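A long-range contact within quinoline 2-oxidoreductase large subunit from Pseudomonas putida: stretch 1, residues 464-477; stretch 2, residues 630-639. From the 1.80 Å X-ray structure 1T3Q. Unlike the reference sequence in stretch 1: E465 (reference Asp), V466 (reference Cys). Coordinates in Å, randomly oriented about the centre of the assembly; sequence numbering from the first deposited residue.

Stretch 1 464-477: NEVTGTGTRTLSFL
Stretch 2, residues 630-639: YDPSDLVLAN

Stretch 1 enters as a β-strand at N464, turns through G468 to G470, and forms a helix from T471. Stretch 2 is loop from Y630, extended except at S633 (phi/psi -78/-9), then a strand that runs on past N639. The two strands are antiparallel, with axes at 143° and 4.3 Å apart at closest approach. N464 faces N639 as a non-hydrogen-bonded pair, CA to CA 3.9 Å. E465 and A638 form a hydrogen-bonded pair, CA to CA 5.1 Å: E465 N donates to A638 O at 2.7 Å, and A638 N to E465 O at 2.8 Å. V466 and L637 follow as a non-hydrogen-bonded pair, CA to CA 4.7 Å. T467 N then donates to V636 O at 2.9 Å.

G468 has phi/psi 57/28, a positive phi that favours glycine. G470 (-135/-163) is the helix N-cap. An ideal CB on G470 would lie 2.1 Å from D631 OD1, a clash. In the helix, L474 N donates to G470 O at 3.0 Å, and S475 N to T471 O at 3.0 Å.

T467 (chi1 p) also donates from OG1 to V636 O, 2.7 Å, so this carbonyl accepts twice from one residue. D631 (chi1 t) receives the first helical residue with both carboxylate oxygens: T471 N donates to D631 OD1 at 3.2 Å, and T471 OG1 (chi1 m) to D631 OD2 at 2.7 Å. Water 3 accepts from R472 N and donates to D631 OD1 and P632 O. Water 1 donates to T467 O, accepts from V636 N and bonds T473 OG1.

V466 (m) and L637 (m, t) share a sheet face; V466 CG1 lies 3.5 Å from L637 CD2. L635 (m, t) packs on the helix, its CD2 3.8 Å from F476 CB and its CD1 over one face of the F476 ring (chi1 t, chi2 70°).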

ATOM      1  N   ASN B 464      21.858 -26.693 -26.775  1.00 18.51           N
ATOM      2  CA  ASN B 464      20.415 -26.753 -26.924  1.00 19.26           C
ATOM      3  C   ASN B 464      20.029 -26.548 -25.457  1.00 19.53           C
ATOM      4  O   ASN B 464      20.881 -26.698 -24.577  1.00 19.14           O
ATOM      5  CB  ASN B 464      19.939 -28.090 -27.533  1.00 19.46           C
ATOM      6  CG  ASN B 464      19.914 -29.237 -26.548  1.00 23.11           C
ATOM      7  OD1 ASN B 464      20.558 -29.204 -25.503  1.00 24.50           O
ATOM      8  ND2 ASN B 464      19.171 -30.283 -26.898  1.00 21.28           N
ATOM      9  N   GLU B 465      18.785 -26.178 -25.185  1.00 18.72           N
ATOM     10  CA  GLU B 465      18.382 -25.888 -23.817  1.00 20.69           C
ATOM     11  C   GLU B 465      16.892 -26.116 -23.599  1.00 18.71           C
ATOM     12  O   GLU B 465      16.078 -25.769 -24.456  1.00 16.86           O
ATOM     13  CB  GLU B 465      18.733 -24.418 -23.522  1.00 20.55           C
ATOM     14  CG  GLU B 465      18.066 -23.790 -22.312  1.00 24.50           C
ATOM     15  CD  GLU B 465      18.228 -22.265 -22.280  1.00 25.82           C
ATOM     16  OE1 GLU B 465      17.868 -21.650 -21.256  1.00 27.89           O
ATOM     17  OE2 GLU B 465      18.700 -21.679 -23.279  1.00 26.28           O
ATOM     18  N   VAL B 466      16.531 -26.698 -22.458  1.00 18.68           N
ATOM     19  CA  VAL B 466      15.119 -26.905 -22.163  1.00 18.24           C
ATOM     20  C   VAL B 466      14.562 -25.589 -21.630  1.00 20.22           C
ATOM     21  O   VAL B 466      15.115 -25.009 -20.691  1.00 20.61           O
ATOM     22  CB  VAL B 466      14.906 -28.030 -21.110  1.00 19.68           C
ATOM     23  CG1 VAL B 466      15.374 -29.366 -21.683  1.00 19.41           C
ATOM     24  CG2 VAL B 466      15.649 -27.708 -19.824  1.00 19.32           C
ATOM     25  N   THR B 467      13.484 -25.104 -22.246  1.00 20.47           N
ATOM     26  CA  THR B 467      12.861 -23.849 -21.823  1.00 20.89           C
ATOM     27  C   THR B 467      11.373 -24.056 -21.566  1.00 21.85           C
ATOM     28  O   THR B 467      10.849 -25.149 -21.791  1.00 21.89           O
ATOM     29  CB  THR B 467      13.033 -22.736 -22.890  1.00 21.43           C
ATOM     30  OG1 THR B 467      12.246 -23.043 -24.048  1.00 21.85           O
ATOM     31  CG2 THR B 467      14.486 -22.617 -23.297  1.00 20.03           C
ATOM     32  N   GLY B 468      10.695 -23.007 -21.105  1.00 20.57           N
ATOM     33  CA  GLY B 468       9.271 -23.109 -20.818  1.00 21.04           C
ATOM     34  C   GLY B 468       9.044 -24.225 -19.817  1.00 22.46           C
ATOM     35  O   GLY B 468       7.982 -24.846 -19.767  1.00 24.52           O
ATOM     36  N   THR B 469      10.064 -24.459 -19.004  1.00 22.06           N
ATOM     37  CA  THR B 469      10.064 -25.514 -18.007  1.00 21.57           C
ATOM     38  C   THR B 469       8.778 -25.727 -17.225  1.00 20.41           C
ATOM     39  O   THR B 469       8.392 -24.919 -16.377  1.00 20.70           O
ATOM     40  CB  THR B 469      11.223 -25.308 -17.043  1.00 22.00           C
ATOM     41  OG1 THR B 469      12.434 -25.220 -17.803  1.00 21.74           O
ATOM     42  CG2 THR B 469      11.333 -26.472 -16.063  1.00 21.50           C
ATOM     43  N   GLY B 470       8.125 -26.842 -17.532  1.00 19.63           N
ATOM     44  CA  GLY B 470       6.889 -27.209 -16.869  1.00 18.54           C
ATOM     45  C   GLY B 470       6.944 -28.679 -16.487  1.00 18.57           C
ATOM     46  O   GLY B 470       8.013 -29.283 -16.479  1.00 15.18           O
ATOM     47  N   THR B 471       5.784 -29.253 -16.195  1.00 18.36           N
ATOM     48  CA  THR B 471       5.680 -30.652 -15.792  1.00 19.49           C
ATOM     49  C   THR B 471       6.465 -31.624 -16.670  1.00 19.95           C
ATOM     50  O   THR B 471       7.224 -32.448 -16.160  1.00 20.89           O
ATOM     51  CB  THR B 471       4.213 -31.102 -15.778  1.00 19.57           C
ATOM     52  OG1 THR B 471       3.442 -30.170 -15.011  1.00 19.59           O
ATOM     53  CG2 THR B 471       4.087 -32.504 -15.161  1.00 19.62           C
ATOM     54  N   ARG B 472       6.281 -31.525 -17.984  1.00 20.21           N
ATOM     55  CA  ARG B 472       6.960 -32.415 -18.923  1.00 21.77           C
ATOM     56  C   ARG B 472       8.477 -32.303 -18.837  1.00 21.11           C
ATOM     57  O   ARG B 472       9.186 -33.306 -18.865  1.00 21.60           O
ATOM     58  CB  ARG B 472       6.509 -32.123 -20.364  1.00 23.07           C
ATOM     59  CG  ARG B 472       5.099 -32.595 -20.768  1.00 29.45           C
ATOM     60  CD  ARG B 472       4.255 -33.143 -19.624  1.00 35.76           C
ATOM     61  NE  ARG B 472       4.823 -34.358 -19.046  1.00 38.57           N
ATOM     62  CZ  ARG B 472       4.342 -34.967 -17.966  1.00 38.55           C
ATOM     63  NH1 ARG B 472       4.926 -36.064 -17.509  1.00 37.78           N
ATOM     64  N   THR B 473       8.985 -31.082 -18.731  1.00 21.31           N
ATOM     65  CA  THR B 473      10.421 -30.904 -18.651  1.00 19.64           C
ATOM     66  C   THR B 473      10.976 -31.425 -17.333  1.00 20.34           C
ATOM     67  O   THR B 473      12.038 -32.042 -17.305  1.00 19.96           O
ATOM     68  CB  THR B 473      10.810 -29.424 -18.828  1.00 21.26           C
ATOM     69  OG1 THR B 473      10.424 -28.992 -20.139  1.00 22.03           O
ATOM     70  CG2 THR B 473      12.313 -29.242 -18.666  1.00 21.92           C
ATOM     71  N   LEU B 474      10.256 -31.185 -16.242  1.00 20.74           N
ATOM     72  CA  LEU B 474      10.722 -31.646 -14.944  1.00 22.17           C
ATOM     73  C   LEU B 474      10.772 -33.173 -14.906  1.00 23.40           C
ATOM     74  O   LEU B 474      11.654 -33.750 -14.265  1.00 23.87           O
ATOM     75  CB  LEU B 474       9.839 -31.070 -13.835  1.00 22.92           C
ATOM     76  CG  LEU B 474       9.918 -29.535 -13.810  1.00 21.69           C
ATOM     77  CD1 LEU B 474       9.000 -28.969 -12.752  1.00 21.82           C
ATOM     78  CD2 LEU B 474      11.354 -29.104 -13.549  1.00 22.12           C
ATOM     79  N   SER B 475       9.844 -33.825 -15.606  1.00 23.75           N
ATOM     80  CA  SER B 475       9.836 -35.287 -15.679  1.00 23.64           C
ATOM     81  C   SER B 475      11.074 -35.735 -16.444  1.00 23.71           C
ATOM     82  O   SER B 475      11.787 -36.638 -16.009  1.00 23.26           O
ATOM     83  CB  SER B 475       8.591 -35.803 -16.407  1.00 24.35           C
ATOM     84  OG  SER B 475       7.439 -35.723 -15.586  1.00 29.70           O
ATOM     85  N   PHE B 476      11.323 -35.101 -17.589  1.00 22.26           N
ATOM     86  CA  PHE B 476      12.484 -35.429 -18.409  1.00 21.37           C
ATOM     87  C   PHE B 476      13.784 -35.287 -17.619  1.00 21.61           C
ATOM     88  O   PHE B 476      14.702 -36.093 -17.773  1.00 21.08           O
ATOM     89  CB  PHE B 476      12.551 -34.518 -19.643  1.00 22.34           C
ATOM     90  CG  PHE B 476      13.892 -34.530 -20.324  1.00 22.31           C
ATOM     91  CD1 PHE B 476      14.327 -35.655 -21.012  1.00 21.63           C
ATOM     92  CD2 PHE B 476      14.752 -33.440 -20.210  1.00 23.26           C
ATOM     93  CE1 PHE B 476      15.603 -35.703 -21.574  1.00 23.56           C
ATOM     94  CE2 PHE B 476      16.029 -33.475 -20.765  1.00 23.01           C
ATOM     95  CZ  PHE B 476      16.457 -34.612 -21.449  1.00 23.83           C
ATOM     96  N   LEU B 477      13.856 -34.259 -16.778  1.00 21.11           N
ATOM     97  CA  LEU B 477      15.042 -33.997 -15.971  1.00 22.32           C
ATOM     98  C   LEU B 477      15.192 -34.929 -14.771  1.00 22.73           C
ATOM     99  O   LEU B 477      16.187 -34.864 -14.054  1.00 23.59           O
ATOM    100  CB  LEU B 477      15.042 -32.540 -15.485  1.00 22.34           C
ATOM    101  CG  LEU B 477      15.210 -31.451 -16.549  1.00 22.47           C
ATOM    102  CD1 LEU B 477      15.169 -30.082 -15.883  1.00 22.73           C
ATOM    103  CD2 LEU B 477      16.527 -31.649 -17.283  1.00 22.09           C
ATOM    104  N   TYR B 630      -1.492 -22.736 -17.877  1.00 16.73           N
ATOM    105  CA  TYR B 630      -0.868 -23.288 -19.071  1.00 19.16           C
ATOM    106  C   TYR B 630       0.375 -24.077 -18.704  1.00 20.47           C
ATOM    107  O   TYR B 630       1.108 -23.722 -17.777  1.00 19.22           O
ATOM    108  CB  TYR B 630      -0.520 -22.167 -20.062  1.00 19.45           C
ATOM    109  CG  TYR B 630       0.472 -22.559 -21.140  1.00 17.32           C
ATOM    110  CD1 TYR B 630       1.839 -22.368 -20.952  1.00 17.41           C
ATOM    111  CD2 TYR B 630       0.042 -23.091 -22.360  1.00 18.37           C
ATOM    112  CE1 TYR B 630       2.757 -22.685 -21.946  1.00 16.81           C
ATOM    113  CE2 TYR B 630       0.955 -23.414 -23.365  1.00 19.01           C
ATOM    114  CZ  TYR B 630       2.312 -23.203 -23.149  1.00 18.22           C
ATOM    115  OH  TYR B 630       3.221 -23.479 -24.139  1.00 17.34           O
ATOM    116  N   ASP B 631       0.601 -25.155 -19.445  1.00 18.90           N
ATOM    117  CA  ASP B 631       1.736 -26.035 -19.222  1.00 20.09           C
ATOM    118  C   ASP B 631       2.017 -26.671 -20.585  1.00 20.46           C
ATOM    119  O   ASP B 631       1.154 -27.330 -21.149  1.00 21.12           O
ATOM    120  CB  ASP B 631       1.331 -27.091 -18.181  1.00 19.67           C
ATOM    121  CG  ASP B 631       2.501 -27.919 -17.679  1.00 23.20           C
ATOM    122  OD1 ASP B 631       3.663 -27.485 -17.824  1.00 20.71           O
ATOM    123  OD2 ASP B 631       2.248 -29.007 -17.115  1.00 22.44           O
ATOM    124  N   PRO B 632       3.213 -26.447 -21.152  1.00 22.39           N
ATOM    125  CA  PRO B 632       3.494 -27.050 -22.459  1.00 21.44           C
ATOM    126  C   PRO B 632       3.298 -28.562 -22.483  1.00 21.08           C
ATOM    127  O   PRO B 632       3.533 -29.246 -21.489  1.00 20.21           O
ATOM    128  CB  PRO B 632       4.937 -26.625 -22.743  1.00 22.55           C
ATOM    129  CG  PRO B 632       5.483 -26.241 -21.394  1.00 26.17           C
ATOM    130  CD  PRO B 632       4.329 -25.596 -20.714  1.00 22.85           C
ATOM    131  N   SER B 633       2.870 -29.074 -23.632  1.00 21.07           N
ATOM    132  CA  SER B 633       2.608 -30.499 -23.796  1.00 21.06           C
ATOM    133  C   SER B 633       3.867 -31.333 -23.988  1.00 21.54           C
ATOM    134  O   SER B 633       3.813 -32.565 -23.964  1.00 22.68           O
ATOM    135  CB  SER B 633       1.675 -30.709 -24.987  1.00 20.48           C
ATOM    136  OG  SER B 633       2.261 -30.198 -26.170  1.00 20.42           O
ATOM    137  N   ASP B 634       5.003 -30.669 -24.161  1.00 19.90           N
ATOM    138  CA  ASP B 634       6.255 -31.377 -24.382  1.00 20.47           C
ATOM    139  C   ASP B 634       7.408 -30.407 -24.121  1.00 21.24           C
ATOM    140  O   ASP B 634       7.184 -29.245 -23.756  1.00 21.26           O
ATOM    141  CB  ASP B 634       6.278 -31.867 -25.839  1.00 19.98           C
ATOM    142  CG  ASP B 634       7.298 -32.963 -26.096  1.00 22.69           C
ATOM    143  OD1 ASP B 634       7.359 -33.434 -27.255  1.00 23.73           O
ATOM    144  OD2 ASP B 634       8.033 -33.365 -25.169  1.00 22.35           O
ATOM    145  N   LEU B 635       8.635 -30.881 -24.295  1.00 19.22           N
ATOM    146  CA  LEU B 635       9.794 -30.028 -24.101  1.00 20.28           C
ATOM    147  C   LEU B 635       9.749 -28.923 -25.148  1.00 19.85           C
ATOM    148  O   LEU B 635       9.178 -29.103 -26.221  1.00 19.24           O
ATOM    149  CB  LEU B 635      11.088 -30.820 -24.304  1.00 20.11           C
ATOM    150  CG  LEU B 635      11.326 -32.097 -23.496  1.00 21.10           C
ATOM    151  CD1 LEU B 635      12.679 -32.671 -23.882  1.00 20.32           C
ATOM    152  CD2 LEU B 635      11.278 -31.792 -22.008  1.00 20.52           C
ATOM    153  N   VAL B 636      10.341 -27.784 -24.824  1.00 19.60           N
ATOM    154  CA  VAL B 636      10.432 -26.664 -25.756  1.00 18.90           C
ATOM    155  C   VAL B 636      11.924 -26.335 -25.750  1.00 19.30           C
ATOM    156  O   VAL B 636      12.401 -25.556 -24.925  1.00 18.82           O
ATOM    157  CB  VAL B 636       9.610 -25.449 -25.283  1.00 19.24           C
ATOM    158  CG1 VAL B 636       9.801 -24.273 -26.251  1.00 17.95           C
ATOM    159  CG2 VAL B 636       8.128 -25.822 -25.216  1.00 17.69           C
ATOM    160  N   LEU B 637      12.655 -26.955 -26.670  1.00 18.32           N
ATOM    161  CA  LEU B 637      14.099 -26.789 -26.761  1.00 18.49           C
ATOM    162  C   LEU B 637      14.580 -25.616 -27.603  1.00 18.66           C
ATOM    163  O   LEU B 637      14.253 -25.520 -28.779  1.00 20.00           O
ATOM    164  CB  LEU B 637      14.729 -28.059 -27.324  1.00 19.32           C
ATOM    165  CG  LEU B 637      14.357 -29.371 -26.631  1.00 21.21           C
ATOM    166  CD1 LEU B 637      15.040 -30.531 -27.331  1.00 20.05           C
ATOM    167  CD2 LEU B 637      14.755 -29.304 -25.165  1.00 21.39           C
ATOM    168  N   ALA B 638      15.362 -24.732 -26.991  1.00 17.90           N
ATOM    169  CA  ALA B 638      15.937 -23.598 -27.712  1.00 18.56           C
ATOM    170  C   ALA B 638      17.364 -24.036 -28.012  1.00 18.21           C
ATOM    171  O   ALA B 638      17.821 -25.051 -27.484  1.00 17.53           O
ATOM    172  CB  ALA B 638      15.936 -22.353 -26.837  1.00 18.45           C
ATOM    173  N   ASN B 639      18.080 -23.292 -28.848  1.00 15.66           N
ATOM    174  CA  ASN B 639      19.450 -23.679 -29.158  1.00 15.41           C
ATOM    175  C   ASN B 639      20.271 -22.494 -29.629  1.00 14.95           C
ATOM    176  O   ASN B 639      19.735 -21.417 -29.887  1.00 16.45           O
ATOM    177  CB  ASN B 639      19.464 -24.783 -30.232  1.00 16.20           C
ATOM    178  CG  ASN B 639      19.054 -24.272 -31.601  1.00 16.56           C
ATOM    179  OD1 ASN B 639      19.892 -23.837 -32.393  1.00 20.98           O
ATOM    180  ND2 ASN B 639      17.761 -24.305 -31.878  1.00 16.31           N
TER
HETATM  181  O   HOH W   1      11.680 -27.881 -22.080  1.00 18.99           O
HETATM  182  O   HOH W   2       8.411 -27.070 -22.078  1.00 23.82           O
HETATM  183  O   HOH W   3       5.231 -29.165 -19.394  1.00 19.34           O